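Local atomic coordinates of hydrolase, haloacid dehalogenase-like family (Porphyromonas gingivalis, PDB entry 2I6X), a protein that probably acts as a hydrolase of the haloacid dehalogenase (HAD) superfamily, with a capped Rossmann-like fold. Residues 14-19 against 193-199; 76-80 against 116-120; 90-95 against 125-129; 98-102 against 134-138. All coordinates share one frame; numbering follows the deposited sequence. Where two conformers were deposited one is given.

Contact 3 is the most buried of the four and wholly apolar across its segments, whereas contacts 1, 2 and 4 are partly buried and each adds polar bonds to hydrophobic packing. Contacts 3 and 4 share helix 92-101, gripping its beginning and its later part from the loop between helix 115-121 and strand 139-142; they meet where Leu127 and Phe95 touch Phe136. Contact 1 joins contact 3 through Lys94 and Ile17. Contact 2 stands apart, probably between cap and core; Leu120 brings it to Phe126. It has one phenol-carboxylate bond, contact 1 side chains bonded to backbone, contact 4 a salt bridge and a carbonyl bond; these groups are largely at least partly exposed, the buried Trp199 indole excepted.

Contact 1: residues 14-19 against 193-199; sequences GVLIHL and PDNGENW
Two side chains of 193-199 hydrogen-bond to the backbone of 14-19. Asn195 turns its amide to the backbone of Leu19 in a two-bond pairing: Leu19 N meets the in-plane lone pair of Asn195 OD1 at 2.8 Å, and Asn195 ND2 donates to Leu19 O at 3.0 Å. With CG opposite the backbone N (chi1 178°), the amide swings away from its own main chain and OD1 and ND2 both face Leu19. At the other end the indole edge of Trp199 points NE1 at Val15 O, 2.9 Å away and fairly straight (158°), though NE1 is tilted out of the plane of that carbonyl, which also accepts from Lys94 NZ. Water 1 lies 2.8 Å from both Gly14 O and Asp194 O. Asp194 to Glu197 form a type II turn, with Asp194 N bonding to Glu197 OE2.

Val15 splits its methyls, CG2 against Pro193 CG at 3.8 Å and CG1 against the indole, while Leu16 CD2 abuts the ring edge at Trp199 CZ2.

In a HAD fold, residues 14-19 probably correspond to the squiggle and first flap strand. Here strand 17-19 pairs with 87-90, Leu16 and Trp199 lean on helix 92-101, and Val15 and Pro193 rest on Ile173 of strand 170-173.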
loop_
_atom_site.group_PDB
_atom_site.type_symbol
_atom_site.label_atom_id
_atom_site.label_comp_id
_atom_site.label_asym_id
_atom_site.label_seq_id
_atom_site.Cartn_x
_atom_site.Cartn_y
_atom_site.Cartn_z
ATOM N N GLY A 14 5.854 2.801 -1.042
ATOM C CA GLY A 14 6.588 3.898 -0.411
ATOM C C GLY A 14 7.439 3.397 0.740
ATOM O O GLY A 14 8.667 3.525 0.727
ATOM N N VAL A 15 6.795 2.751 1.690
ATOM C CA VAL A 15 7.434 2.197 2.874
ATOM C C VAL A 15 8.227 0.873 2.628
ATOM O O VAL A 15 9.395 0.756 2.992
ATOM C CB VAL A 15 6.315 2.041 3.990
ATOM C CG1 VAL A 15 6.859 1.392 5.246
ATOM C CG2 VAL A 15 5.739 3.401 4.289
ATOM N N LEU A 16 7.578 -0.118 2.010
ATOM C CA LEU A 16 8.182 -1.436 1.816
ATOM C C LEU A 16 8.596 -1.653 0.359
ATOM O O LEU A 16 9.555 -2.381 0.072
ATOM C CB LEU A 16 7.215 -2.522 2.273
ATOM C CG LEU A 16 6.792 -2.555 3.751
ATOM C CD1 LEU A 16 5.604 -3.514 4.019
ATOM C CD2 LEU A 16 7.995 -2.947 4.607
ATOM N N ILE A 17 7.864 -1.039 -0.571
ATOM C CA ILE A 17 8.231 -1.122 -1.973
ATOM C C ILE A 17 8.486 0.302 -2.428
ATOM O O ILE A 17 7.577 1.144 -2.372
ATOM C CB ILE A 17 7.092 -1.727 -2.868
ATOM C CG1 ILE A 17 6.590 -3.062 -2.321
ATOM C CG2 ILE A 17 7.536 -1.813 -4.371
ATOM C CD1 ILE A 17 5.424 -3.629 -3.119
ATOM N N HIS A 18 9.724 0.583 -2.839
ATOM C CA HIS A 18 10.099 1.873 -3.427
ATOM C C HIS A 18 9.349 2.016 -4.738
ATOM O O HIS A 18 9.300 1.071 -5.545
ATOM C CB HIS A 18 11.627 1.946 -3.655
ATOM C CG HIS A 18 12.105 3.213 -4.315
ATOM N ND1 HIS A 18 13.361 3.333 -4.871
ATOM C CD2 HIS A 18 11.504 4.413 -4.501
ATOM C CE1 HIS A 18 13.510 4.547 -5.371
ATOM N NE2 HIS A 18 12.395 5.222 -5.163
ATOM N N LEU A 19 8.779 3.194 -4.948
ATOM C CA LEU A 19 7.941 3.456 -6.112
ATOM C C LEU A 19 8.590 4.337 -7.166
ATOM O O LEU A 19 9.449 5.159 -6.865
ATOM C CB LEU A 19 6.634 4.111 -5.653
ATOM C CG LEU A 19 5.727 3.324 -4.694
ATOM C CD1 LEU A 19 4.488 4.151 -4.294
ATOM C CD2 LEU A 19 5.283 1.982 -5.307
ATOM N N PRO A 193 8.300 8.072 6.499
ATOM C CA PRO A 193 9.525 7.903 5.728
ATOM C C PRO A 193 9.351 8.505 4.341
ATOM O O PRO A 193 8.220 8.731 3.889
ATOM C CB PRO A 193 9.671 6.378 5.622
ATOM C CG PRO A 193 8.252 5.851 5.719
ATOM C CD PRO A 193 7.480 6.841 6.564
ATOM N N ASP A 194 10.459 8.791 3.685
ATOM C CA ASP A 194 10.448 9.015 2.244
ATOM C C ASP A 194 10.308 7.702 1.458
ATOM O O ASP A 194 10.756 6.634 1.893
ATOM C CB ASP A 194 11.725 9.755 1.780
ATOM C CG ASP A 194 11.732 11.226 2.194
ATOM O OD1 ASP A 194 10.633 11.845 2.305
ATOM O OD2 ASP A 194 12.846 11.766 2.401
ATOM N N ASN A 195 9.680 7.807 0.293
ATOM C CA ASN A 195 9.764 6.780 -0.714
ATOM C C ASN A 195 11.259 6.455 -0.980
ATOM O O ASN A 195 12.009 7.309 -1.490
ATOM C CB ASN A 195 9.046 7.250 -1.985
ATOM C CG ASN A 195 9.141 6.237 -3.101
ATOM O OD1 ASN A 195 8.921 5.057 -2.873
ATOM N ND2 ASN A 195 9.515 6.684 -4.306
ATOM N N GLY A 196 11.676 5.241 -0.593
ATOM C CA GLY A 196 13.045 4.767 -0.785
ATOM C C GLY A 196 14.019 4.942 0.383
ATOM O O GLY A 196 15.191 4.554 0.288
ATOM N N GLU A 197 13.553 5.510 1.494
ATOM C CA GLU A 197 14.416 5.705 2.665
ATOM C C GLU A 197 14.685 4.370 3.391
ATOM O O GLU A 197 13.763 3.566 3.547
ATOM C CB GLU A 197 13.725 6.676 3.618
ATOM C CG GLU A 197 14.600 7.220 4.754
ATOM C CD GLU A 197 13.770 8.039 5.751
ATOM O OE1 GLU A 197 14.079 8.014 6.974
ATOM O OE2 GLU A 197 12.785 8.687 5.314
ATOM N N ASN A 198 15.916 4.137 3.853
ATOM C CA ASN A 198 16.146 3.034 4.795
ATOM C C ASN A 198 15.793 3.426 6.206
ATOM O O ASN A 198 16.612 4.027 6.910
ATOM C CB ASN A 198 17.578 2.470 4.822
ATOM C CG ASN A 198 17.687 1.263 5.800
ATOM O OD1 ASN A 198 16.659 0.624 6.117
ATOM N ND2 ASN A 198 18.897 0.961 6.283
ATOM N N TRP A 199 14.601 3.042 6.633
ATOM C CA TRP A 199 14.087 3.487 7.921
ATOM C C TRP A 199 14.317 2.499 9.053
ATOM O O TRP A 199 13.866 2.744 10.161
ATOM C CB TRP A 199 12.596 3.803 7.827
ATOM C CG TRP A 199 11.763 2.768 7.089
ATOM C CD1 TRP A 199 11.171 2.933 5.869
ATOM C CD2 TRP A 199 11.424 1.442 7.527
ATOM N NE1 TRP A 199 10.492 1.799 5.511
ATOM C CE2 TRP A 199 10.612 0.869 6.514
ATOM C CE3 TRP A 199 11.731 0.677 8.660
ATOM C CZ2 TRP A 199 10.097 -0.455 6.607
ATOM C CZ3 TRP A 199 11.230 -0.623 8.758
ATOM C CH2 TRP A 199 10.429 -1.183 7.727
HETATM O O HOH W 1 10.603 3.907 2.698
#

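Contact 2: residues 76-80 against 116-120; sequences YQQVY and YVLDL
Tyr116 fills the tight part of this contact, its ring lodged among Tyr76, Val79 and Tyr80. Val79 CG1 packs on the phenol end, 3.7 Å from Tyr116 CZ, and on the same side, nearer the ring's root, Tyr80 CB lies 3.7 Å from Tyr116 CD1, the Tyr80 ring packing on Tyr116 as well. Tyr76 comes from the other side: Tyr116 CE1 sits over one face of its ring, displaced toward the rim and 3.5 Å from Tyr76 CE1, with the two planes inclined at 47°. The hydroxyl of buried Tyr116 makes a weak hydrogen bond to Glu59 on helix 59-70, whose Phe62 also touches both Val79 and Tyr116.

The two helices run nearly perpendicular, with the axes of the segments 11.3 Å apart at closest, so long aromatic side chains bridge the gap. Helix 76-83 falls in the chain between the two flap strands, where HAD proteins of this kind carry a helical cap, and helix 115-121 follows strand 106-111 of the Rossmann-like core; the contact therefore probably joins cap to core.

Toward solvent only the hydroxyl ends reach across. Extended from its helix with CG opposite the backbone N (chi1 180°), Tyr76 donates to the anti lone pair of exposed Asp119, Tyr76 OH to Asp119 OD2 being 2.5 Å. Tyr80 OH merely rests on Leu120 CB, at 3.6 Å.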
loop_
_atom_site.group_PDB
_atom_site.type_symbol
_atom_site.label_atom_id
_atom_site.label_comp_id
_atom_site.label_asym_id
_atom_site.label_seq_id
_atom_site.Cartn_x
_atom_site.Cartn_y
_atom_site.Cartn_z
ATOM N N TYR A 76 -6.192 -7.408 -19.220
ATOM C CA TYR A 76 -5.643 -7.528 -17.890
ATOM C C TYR A 76 -4.111 -7.349 -17.902
ATOM O O TYR A 76 -3.562 -6.510 -17.161
ATOM C CB TYR A 76 -6.008 -8.888 -17.276
ATOM C CG TYR A 76 -5.446 -9.058 -15.890
ATOM C CD1 TYR A 76 -6.205 -8.725 -14.754
ATOM C CD2 TYR A 76 -4.146 -9.513 -15.701
ATOM C CE1 TYR A 76 -5.675 -8.877 -13.455
ATOM C CE2 TYR A 76 -3.607 -9.651 -14.428
ATOM C CZ TYR A 76 -4.375 -9.332 -13.320
ATOM O OH TYR A 76 -3.822 -9.484 -12.081
ATOM N N GLN A 77 -3.450 -8.129 -18.764
ATOM C CA GLN A 77 -2.006 -8.237 -18.806
ATOM C C GLN A 77 -1.365 -6.889 -19.110
ATOM O O GLN A 77 -0.367 -6.519 -18.504
ATOM C CB GLN A 77 -1.598 -9.329 -19.813
ATOM C CG GLN A 77 -0.127 -9.653 -19.854
ATOM C CD GLN A 77 0.621 -8.741 -20.815
ATOM O OE1 GLN A 77 0.123 -8.439 -21.914
ATOM N NE2 GLN A 77 1.819 -8.291 -20.414
ATOM N N GLN A 78 -1.960 -6.143 -20.027
ATOM C CA GLN A 78 -1.467 -4.804 -20.389
ATOM C C GLN A 78 -1.491 -3.807 -19.261
ATOM O O GLN A 78 -0.563 -3.020 -19.119
ATOM C CB GLN A 78 -2.263 -4.233 -21.557
ATOM C CG GLN A 78 -1.882 -4.812 -22.895
ATOM C CD GLN A 78 -2.804 -4.304 -24.005
ATOM O OE1 GLN A 78 -4.033 -4.319 -23.874
ATOM N NE2 GLN A 78 -2.209 -3.852 -25.097
ATOM N N VAL A 79 -2.563 -3.821 -18.471
ATOM C CA VAL A 79 -2.728 -2.836 -17.412
ATOM C C VAL A 79 -1.892 -3.258 -16.240
ATOM O O VAL A 79 -1.212 -2.436 -15.621
ATOM C CB VAL A 79 -4.232 -2.662 -16.976
ATOM C CG1 VAL A 79 -4.350 -1.703 -15.776
ATOM C CG2 VAL A 79 -5.062 -2.170 -18.142
ATOM N N TYR A 80 -1.982 -4.541 -15.917
ATOM C CA TYR A 80 -1.129 -5.157 -14.908
ATOM C C TYR A 80 0.360 -4.772 -15.118
ATOM O O TYR A 80 1.021 -4.282 -14.207
ATOM C CB TYR A 80 -1.275 -6.681 -14.986
ATOM C CG TYR A 80 -0.336 -7.399 -14.071
ATOM C CD1 TYR A 80 -0.737 -7.767 -12.794
ATOM C CD2 TYR A 80 0.975 -7.712 -14.476
ATOM C CE1 TYR A 80 0.128 -8.439 -11.929
ATOM C CE2 TYR A 80 1.854 -8.364 -13.616
ATOM C CZ TYR A 80 1.413 -8.727 -12.335
ATOM O OH TYR A 80 2.248 -9.386 -11.456
ATOM N N TYR A 116 -4.223 -5.770 -8.939
ATOM C CA TYR A 116 -3.041 -6.201 -9.692
ATOM C C TYR A 116 -1.856 -6.377 -8.748
ATOM O O TYR A 116 -1.202 -7.419 -8.756
ATOM C CB TYR A 116 -2.659 -5.198 -10.788
ATOM C CG TYR A 116 -3.761 -4.856 -11.761
ATOM C CD1 TYR A 116 -4.094 -5.722 -12.808
ATOM C CD2 TYR A 116 -4.482 -3.660 -11.636
ATOM C CE1 TYR A 116 -5.114 -5.402 -13.697
ATOM C CE2 TYR A 116 -5.492 -3.341 -12.523
ATOM C CZ TYR A 116 -5.805 -4.208 -13.546
ATOM O OH TYR A 116 -6.807 -3.874 -14.419
ATOM N N VAL A 117 -1.585 -5.361 -7.936
ATOM C CA VAL A 117 -0.469 -5.426 -7.002
ATOM C C VAL A 117 -0.711 -6.563 -6.007
ATOM O O VAL A 117 0.195 -7.310 -5.667
ATOM C CB VAL A 117 -0.221 -4.051 -6.307
ATOM C CG1 VAL A 117 0.832 -4.162 -5.194
ATOM C CG2 VAL A 117 0.250 -3.043 -7.342
ATOM N N LEU A 118 -1.960 -6.708 -5.589
ATOM C CA LEU A 118 -2.347 -7.787 -4.704
ATOM C C LEU A 118 -2.171 -9.166 -5.333
ATOM O O LEU A 118 -1.725 -10.087 -4.643
ATOM C CB LEU A 118 -3.775 -7.591 -4.215
ATOM C CG LEU A 118 -3.947 -6.622 -3.051
ATOM C CD1 LEU A 118 -5.416 -6.643 -2.607
ATOM C CD2 LEU A 118 -2.991 -6.981 -1.895
ATOM N N ASP A 119 -2.509 -9.315 -6.617
ATOM C CA ASP A 119 -2.204 -10.538 -7.330
ATOM C C ASP A 119 -0.685 -10.833 -7.269
ATOM O O ASP A 119 -0.279 -11.981 -7.035
ATOM C CB ASP A 119 -2.734 -10.502 -8.779
ATOM C CG ASP A 119 -4.293 -10.620 -8.873
ATOM O OD1 ASP A 119 -4.986 -10.823 -7.839
ATOM O OD2 ASP A 119 -4.851 -10.490 -10.001
ATOM N N LEU A 120 0.150 -9.813 -7.459
ATOM C CA LEU A 120 1.601 -10.009 -7.390
ATOM C C LEU A 120 2.045 -10.388 -5.975
ATOM O O LEU A 120 2.802 -11.344 -5.774
ATOM C CB LEU A 120 2.385 -8.771 -7.872
ATOM C CG LEU A 120 3.899 -8.869 -7.543
ATOM C CD1 LEU A 120 4.581 -10.074 -8.183
ATOM C CD2 LEU A 120 4.663 -7.584 -7.831
#

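Contact 3: residues 90-95 against 125-129; sequences ISAEKF and RFLPS
Phe95, whose ring meets Phe126 and Leu127, follows Lys94, whose NZ is held by two carbonyls, hydrogen-bonding to both Val15 O and Glu197 O. Phe95 N donates to Ser91 O at 3.1 Å, closing the first turn of helix 92-101. Ser91 is the N-cap, and its OG accepts weakly from Lys94 N.

Across the segments everything is apolar. The edge of the Phe126 ring is set against the face of Phe95 in an offset edge-to-face pair, planes at 84° and centroids 5.5 Å apart; the nearest atoms are Phe126 CE2 and Phe95 CZ, 3.7 Å. Leu127 arrives beside it, CD1 lying over a face of Phe95 in a CH-pi contact 4.2 Å from the centroid, while CD2 reaches toward both Phe95 CD2 and Ile90 CG2. Ile90 in turn places CG2 over a face of Phe126, 4.1 Å from the ring centroid, a position reached because that methyl stands opposite the backbone N. Its CD1 lies against Phe126 O.

Ile17, Leu133 and Phe136 extend the cluster. This apolar cluster packs the loop of 125-129 on the junction between strand 87-90 and helix 92-101; the order of flap strand, helix and parallel-sheet strand 106-111 is consistent with a HAD core domain.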
loop_
_atom_site.group_PDB
_atom_site.type_symbol
_atom_site.label_atom_id
_atom_site.label_comp_id
_atom_site.label_asym_id
_atom_site.label_seq_id
_atom_site.Cartn_x
_atom_site.Cartn_y
_atom_site.Cartn_z
ATOM N N ILE A 90 11.207 -4.013 -4.369
ATOM C CA ILE A 90 10.601 -4.712 -3.259
ATOM C C ILE A 90 11.716 -5.002 -2.244
ATOM O O ILE A 90 12.588 -5.859 -2.473
ATOM C CB ILE A 90 9.859 -5.965 -3.764
ATOM C CG1 ILE A 90 8.802 -5.540 -4.815
ATOM C CG2 ILE A 90 9.254 -6.732 -2.601
ATOM C CD1 ILE A 90 8.277 -6.639 -5.754
ATOM N N SER A 91 11.718 -4.244 -1.142
ATOM C CA SER A 91 12.808 -4.299 -0.156
ATOM C C SER A 91 12.864 -5.617 0.613
ATOM O O SER A 91 12.150 -5.811 1.592
ATOM C CB SER A 91 12.740 -3.132 0.833
ATOM O OG SER A 91 13.987 -3.023 1.519
ATOM N N ALA A 92 13.700 -6.524 0.139
ATOM C CA ALA A 92 13.979 -7.763 0.848
ATOM C C ALA A 92 14.400 -7.510 2.311
ATOM O O ALA A 92 13.911 -8.195 3.211
ATOM C CB ALA A 92 15.075 -8.582 0.105
ATOM N N GLU A 93 15.296 -6.540 2.544
ATOM C CA GLU A 93 15.793 -6.289 3.893
ATOM C C GLU A 93 14.735 -5.757 4.860
ATOM O O GLU A 93 14.736 -6.138 6.021
ATOM C CB GLU A 93 17.094 -5.476 3.913
ATOM C CG GLU A 93 17.009 -3.946 3.818
ATOM C CD GLU A 93 18.417 -3.297 3.901
ATOM O OE1 GLU A 93 19.003 -3.242 5.023
ATOM O OE2 GLU A 93 18.947 -2.860 2.837
ATOM N N LYS A 94 13.825 -4.912 4.374
ATOM C CA LYS A 94 12.739 -4.422 5.211
ATOM C C LYS A 94 11.746 -5.529 5.529
ATOM O O LYS A 94 11.216 -5.575 6.633
ATOM C CB LYS A 94 12.054 -3.208 4.600
ATOM C CG LYS A 94 12.967 -1.991 4.490
ATOM C CD LYS A 94 12.226 -0.866 3.790
ATOM C CE LYS A 94 13.103 0.333 3.464
ATOM N NZ LYS A 94 12.291 1.370 2.746
ATOM N N PHE A 95 11.528 -6.455 4.592
ATOM C CA PHE A 95 10.696 -7.621 4.911
ATOM C C PHE A 95 11.361 -8.554 5.925
ATOM O O PHE A 95 10.698 -9.058 6.830
ATOM C CB PHE A 95 10.258 -8.368 3.652
ATOM C CG PHE A 95 9.069 -7.760 2.997
ATOM C CD1 PHE A 95 7.785 -7.969 3.520
ATOM C CD2 PHE A 95 9.217 -6.935 1.887
ATOM C CE1 PHE A 95 6.643 -7.391 2.909
ATOM C CE2 PHE A 95 8.093 -6.339 1.281
ATOM C CZ PHE A 95 6.802 -6.580 1.793
ATOM N N ARG A 125 6.134 -15.081 -6.421
ATOM C CA ARG A 125 7.083 -14.274 -7.190
ATOM C C ARG A 125 7.276 -12.894 -6.565
ATOM O O ARG A 125 7.974 -12.040 -7.124
ATOM C CB ARG A 125 6.569 -14.111 -8.618
ATOM C CG ARG A 125 6.259 -15.435 -9.259
ATOM C CD ARG A 125 7.415 -16.436 -9.029
ATOM N NE ARG A 125 7.232 -17.620 -9.856
ATOM C CZ ARG A 125 8.116 -18.605 -9.973
ATOM N NH1 ARG A 125 7.834 -19.628 -10.764
ATOM N NH2 ARG A 125 9.270 -18.567 -9.305
ATOM N N PHE A 126 6.649 -12.667 -5.422
ATOM C CA PHE A 126 6.729 -11.361 -4.803
ATOM C C PHE A 126 8.129 -11.104 -4.224
ATOM O O PHE A 126 8.682 -10.041 -4.434
ATOM C CB PHE A 126 5.618 -11.206 -3.765
ATOM C CG PHE A 126 5.620 -9.881 -3.053
ATOM C CD1 PHE A 126 5.555 -8.691 -3.761
ATOM C CD2 PHE A 126 5.646 -9.836 -1.661
ATOM C CE1 PHE A 126 5.543 -7.493 -3.097
ATOM C CE2 PHE A 126 5.640 -8.650 -0.995
ATOM C CZ PHE A 126 5.588 -7.471 -1.695
ATOM N N LEU A 127 8.700 -12.108 -3.554
ATOM C CA LEU A 127 9.992 -12.002 -2.861
ATOM C C LEU A 127 10.885 -13.186 -3.166
ATOM O O LEU A 127 10.386 -14.301 -3.398
ATOM C CB LEU A 127 9.794 -11.943 -1.350
ATOM C CG LEU A 127 9.362 -10.610 -0.730
ATOM C CD1 LEU A 127 8.656 -10.845 0.578
ATOM C CD2 LEU A 127 10.564 -9.705 -0.518
ATOM N N PRO A 128 12.217 -12.973 -3.133
ATOM C CA PRO A 128 13.113 -14.071 -3.469
ATOM C C PRO A 128 12.828 -15.290 -2.614
ATOM O O PRO A 128 13.051 -16.417 -3.053
ATOM C CB PRO A 128 14.501 -13.502 -3.148
ATOM C CG PRO A 128 14.344 -12.046 -3.355
ATOM C CD PRO A 128 12.973 -11.753 -2.785
ATOM N N SER A 129 12.303 -15.057 -1.415
ATOM C CA SER A 129 12.056 -16.130 -0.477
ATOM C C SER A 129 10.833 -16.960 -0.848
ATOM O O SER A 129 10.671 -18.059 -0.340
ATOM C CB SER A 129 11.917 -15.567 0.938
ATOM O OG SER A 129 10.798 -14.696 1.049
#

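Contact 4: residues 98-102 against 134-138; sequences IDSLR and DSFFD
The backbone of Asp99, in helix 92-101, comes closest to that of Phe136, at the end of a 3-10 turn, with their CA atoms 6.1 Å apart. Arg102 carries the polar side. Its chain, bent at chi2 (90°) and chi3, brings a face of the guanidinium over the Phe137-Asp138 peptide, tilted against it, with Phe137 C 3.1 Å above the plane near its rim. One edge donates NH2 to Ser135 O, 3.2 Å and fairly straight, though the donor stands above the plane of that carbonyl rather than on a lone pair. NH1 makes a salt bridge with Asp138 OD1 at 2.7 Å; the hydrogen bond within it is weak, its N-H...O angle only 117°, and the two planes stand at 83°.

Beyond Arg102, Ile98 CG2 packs on Phe136 CB at 4.1 Å and on the Phe137 ring. The methylene of Asp99 meets the Phe136 edge, CB to CE1 4.0 Å, while its carboxylate pairs with Arg131, whose charge also lies against the Phe136 ring.

Asp138 OD2 accepts from Leu107 N. Through Ile98, Asp99 and Arg102 the contact ties the later part of helix 92-101 to the end of the right-handed crossover between the parallel strands 106-111 and 139-142, as in the Rossmann-like sheet of HAD proteins.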
loop_
_atom_site.group_PDB
_atom_site.type_symbol
_atom_site.label_atom_id
_atom_site.label_comp_id
_atom_site.label_asym_id
_atom_site.label_seq_id
_atom_site.Cartn_x
_atom_site.Cartn_y
_atom_site.Cartn_z
ATOM N N ILE A 98 10.946 -6.858 9.300
ATOM C CA ILE A 98 9.568 -7.008 9.732
ATOM C C ILE A 98 9.394 -8.429 10.251
ATOM O O ILE A 98 8.762 -8.649 11.259
ATOM C CB ILE A 98 8.598 -6.678 8.555
ATOM C CG1 ILE A 98 8.549 -5.175 8.330
ATOM C CG2 ILE A 98 7.168 -7.166 8.784
ATOM C CD1 ILE A 98 7.563 -4.815 7.257
ATOM N N ASP A 99 9.988 -9.391 9.566
ATOM C CA ASP A 99 9.880 -10.768 9.987
ATOM C C ASP A 99 10.466 -10.997 11.384
ATOM O O ASP A 99 9.965 -11.845 12.137
ATOM C CB ASP A 99 10.551 -11.691 8.980
ATOM C CG ASP A 99 10.187 -13.143 9.212
ATOM O OD1 ASP A 99 11.113 -13.967 9.387
ATOM O OD2 ASP A 99 8.964 -13.447 9.259
ATOM N N SER A 100 11.520 -10.244 11.720
ATOM C CA SER A 100 12.131 -10.300 13.044
ATOM C C SER A 100 11.249 -9.682 14.121
ATOM O O SER A 100 11.418 -9.970 15.298
ATOM C CB SER A 100 13.512 -9.633 13.048
ATOM O OG SER A 100 13.422 -8.230 12.959
ATOM N N LEU A 101 10.304 -8.836 13.715
ATOM C CA LEU A 101 9.468 -8.135 14.660
ATOM C C LEU A 101 8.301 -8.975 15.148
ATOM O O LEU A 101 7.689 -8.641 16.146
ATOM C CB LEU A 101 8.945 -6.847 14.040
ATOM C CG LEU A 101 9.952 -5.726 13.811
ATOM C CD1 LEU A 101 9.227 -4.537 13.228
ATOM C CD2 LEU A 101 10.626 -5.346 15.099
ATOM N N ARG A 102 7.994 -10.071 14.456
ATOM C CA ARG A 102 6.712 -10.764 14.685
ATOM C C ARG A 102 6.518 -11.378 16.063
ATOM O O ARG A 102 5.402 -11.353 16.596
ATOM C CB ARG A 102 6.390 -11.808 13.611
ATOM C CG ARG A 102 4.919 -12.300 13.697
ATOM C CD ARG A 102 3.933 -11.480 12.843
ATOM N NE ARG A 102 3.614 -12.224 11.625
ATOM C CZ ARG A 102 2.419 -12.725 11.333
ATOM N NH1 ARG A 102 1.392 -12.527 12.149
ATOM N NH2 ARG A 102 2.237 -13.401 10.205
ATOM N N ASP A 134 0.894 -11.651 2.827
ATOM C CA ASP A 134 0.024 -11.946 3.948
ATOM C C ASP A 134 0.806 -12.633 5.087
ATOM O O ASP A 134 0.485 -12.479 6.266
ATOM C CB ASP A 134 -1.158 -12.792 3.463
ATOM C CG ASP A 134 -2.463 -12.397 4.110
ATOM O OD1 ASP A 134 -3.349 -11.832 3.421
ATOM O OD2 ASP A 134 -2.603 -12.651 5.322
ATOM N N SER A 135 1.849 -13.367 4.733
ATOM C CA SER A 135 2.635 -14.091 5.730
ATOM C C SER A 135 3.495 -13.240 6.696
ATOM O O SER A 135 4.056 -13.778 7.634
ATOM C CB SER A 135 3.523 -15.137 5.048
ATOM O OG SER A 135 4.717 -14.541 4.564
ATOM N N PHE A 136 3.629 -11.935 6.466
ATOM C CA PHE A 136 4.423 -11.084 7.382
ATOM C C PHE A 136 3.546 -10.373 8.413
ATOM O O PHE A 136 4.054 -9.812 9.380
ATOM C CB PHE A 136 5.240 -10.043 6.619
ATOM C CG PHE A 136 6.323 -10.626 5.759
ATOM C CD1 PHE A 136 7.602 -10.824 6.262
ATOM C CD2 PHE A 136 6.065 -10.970 4.434
ATOM C CE1 PHE A 136 8.616 -11.383 5.442
ATOM C CE2 PHE A 136 7.054 -11.515 3.628
ATOM C CZ PHE A 136 8.337 -11.716 4.124
ATOM N N PHE A 137 2.236 -10.384 8.215
ATOM C CA PHE A 137 1.371 -9.590 9.072
ATOM C C PHE A 137 0.364 -10.455 9.781
ATOM O O PHE A 137 0.026 -11.553 9.315
ATOM C CB PHE A 137 0.701 -8.487 8.246
ATOM C CG PHE A 137 1.693 -7.681 7.451
ATOM C CD1 PHE A 137 2.434 -6.673 8.058
ATOM C CD2 PHE A 137 1.947 -7.977 6.125
ATOM C CE1 PHE A 137 3.378 -5.945 7.349
ATOM C CE2 PHE A 137 2.891 -7.240 5.407
ATOM C CZ PHE A 137 3.605 -6.233 6.030
ATOM N N ASP A 138 -0.093 -9.976 10.930
ATOM C CA ASP A 138 -1.203 -10.630 11.580
ATOM C C ASP A 138 -2.426 -10.459 10.699
ATOM O O ASP A 138 -3.199 -11.402 10.515
ATOM C CB ASP A 138 -1.382 -10.122 13.007
ATOM C CG ASP A 138 -0.228 -10.555 13.901
ATOM O OD1 ASP A 138 -0.119 -11.763 14.207
ATOM O OD2 ASP A 138 0.607 -9.704 14.258
#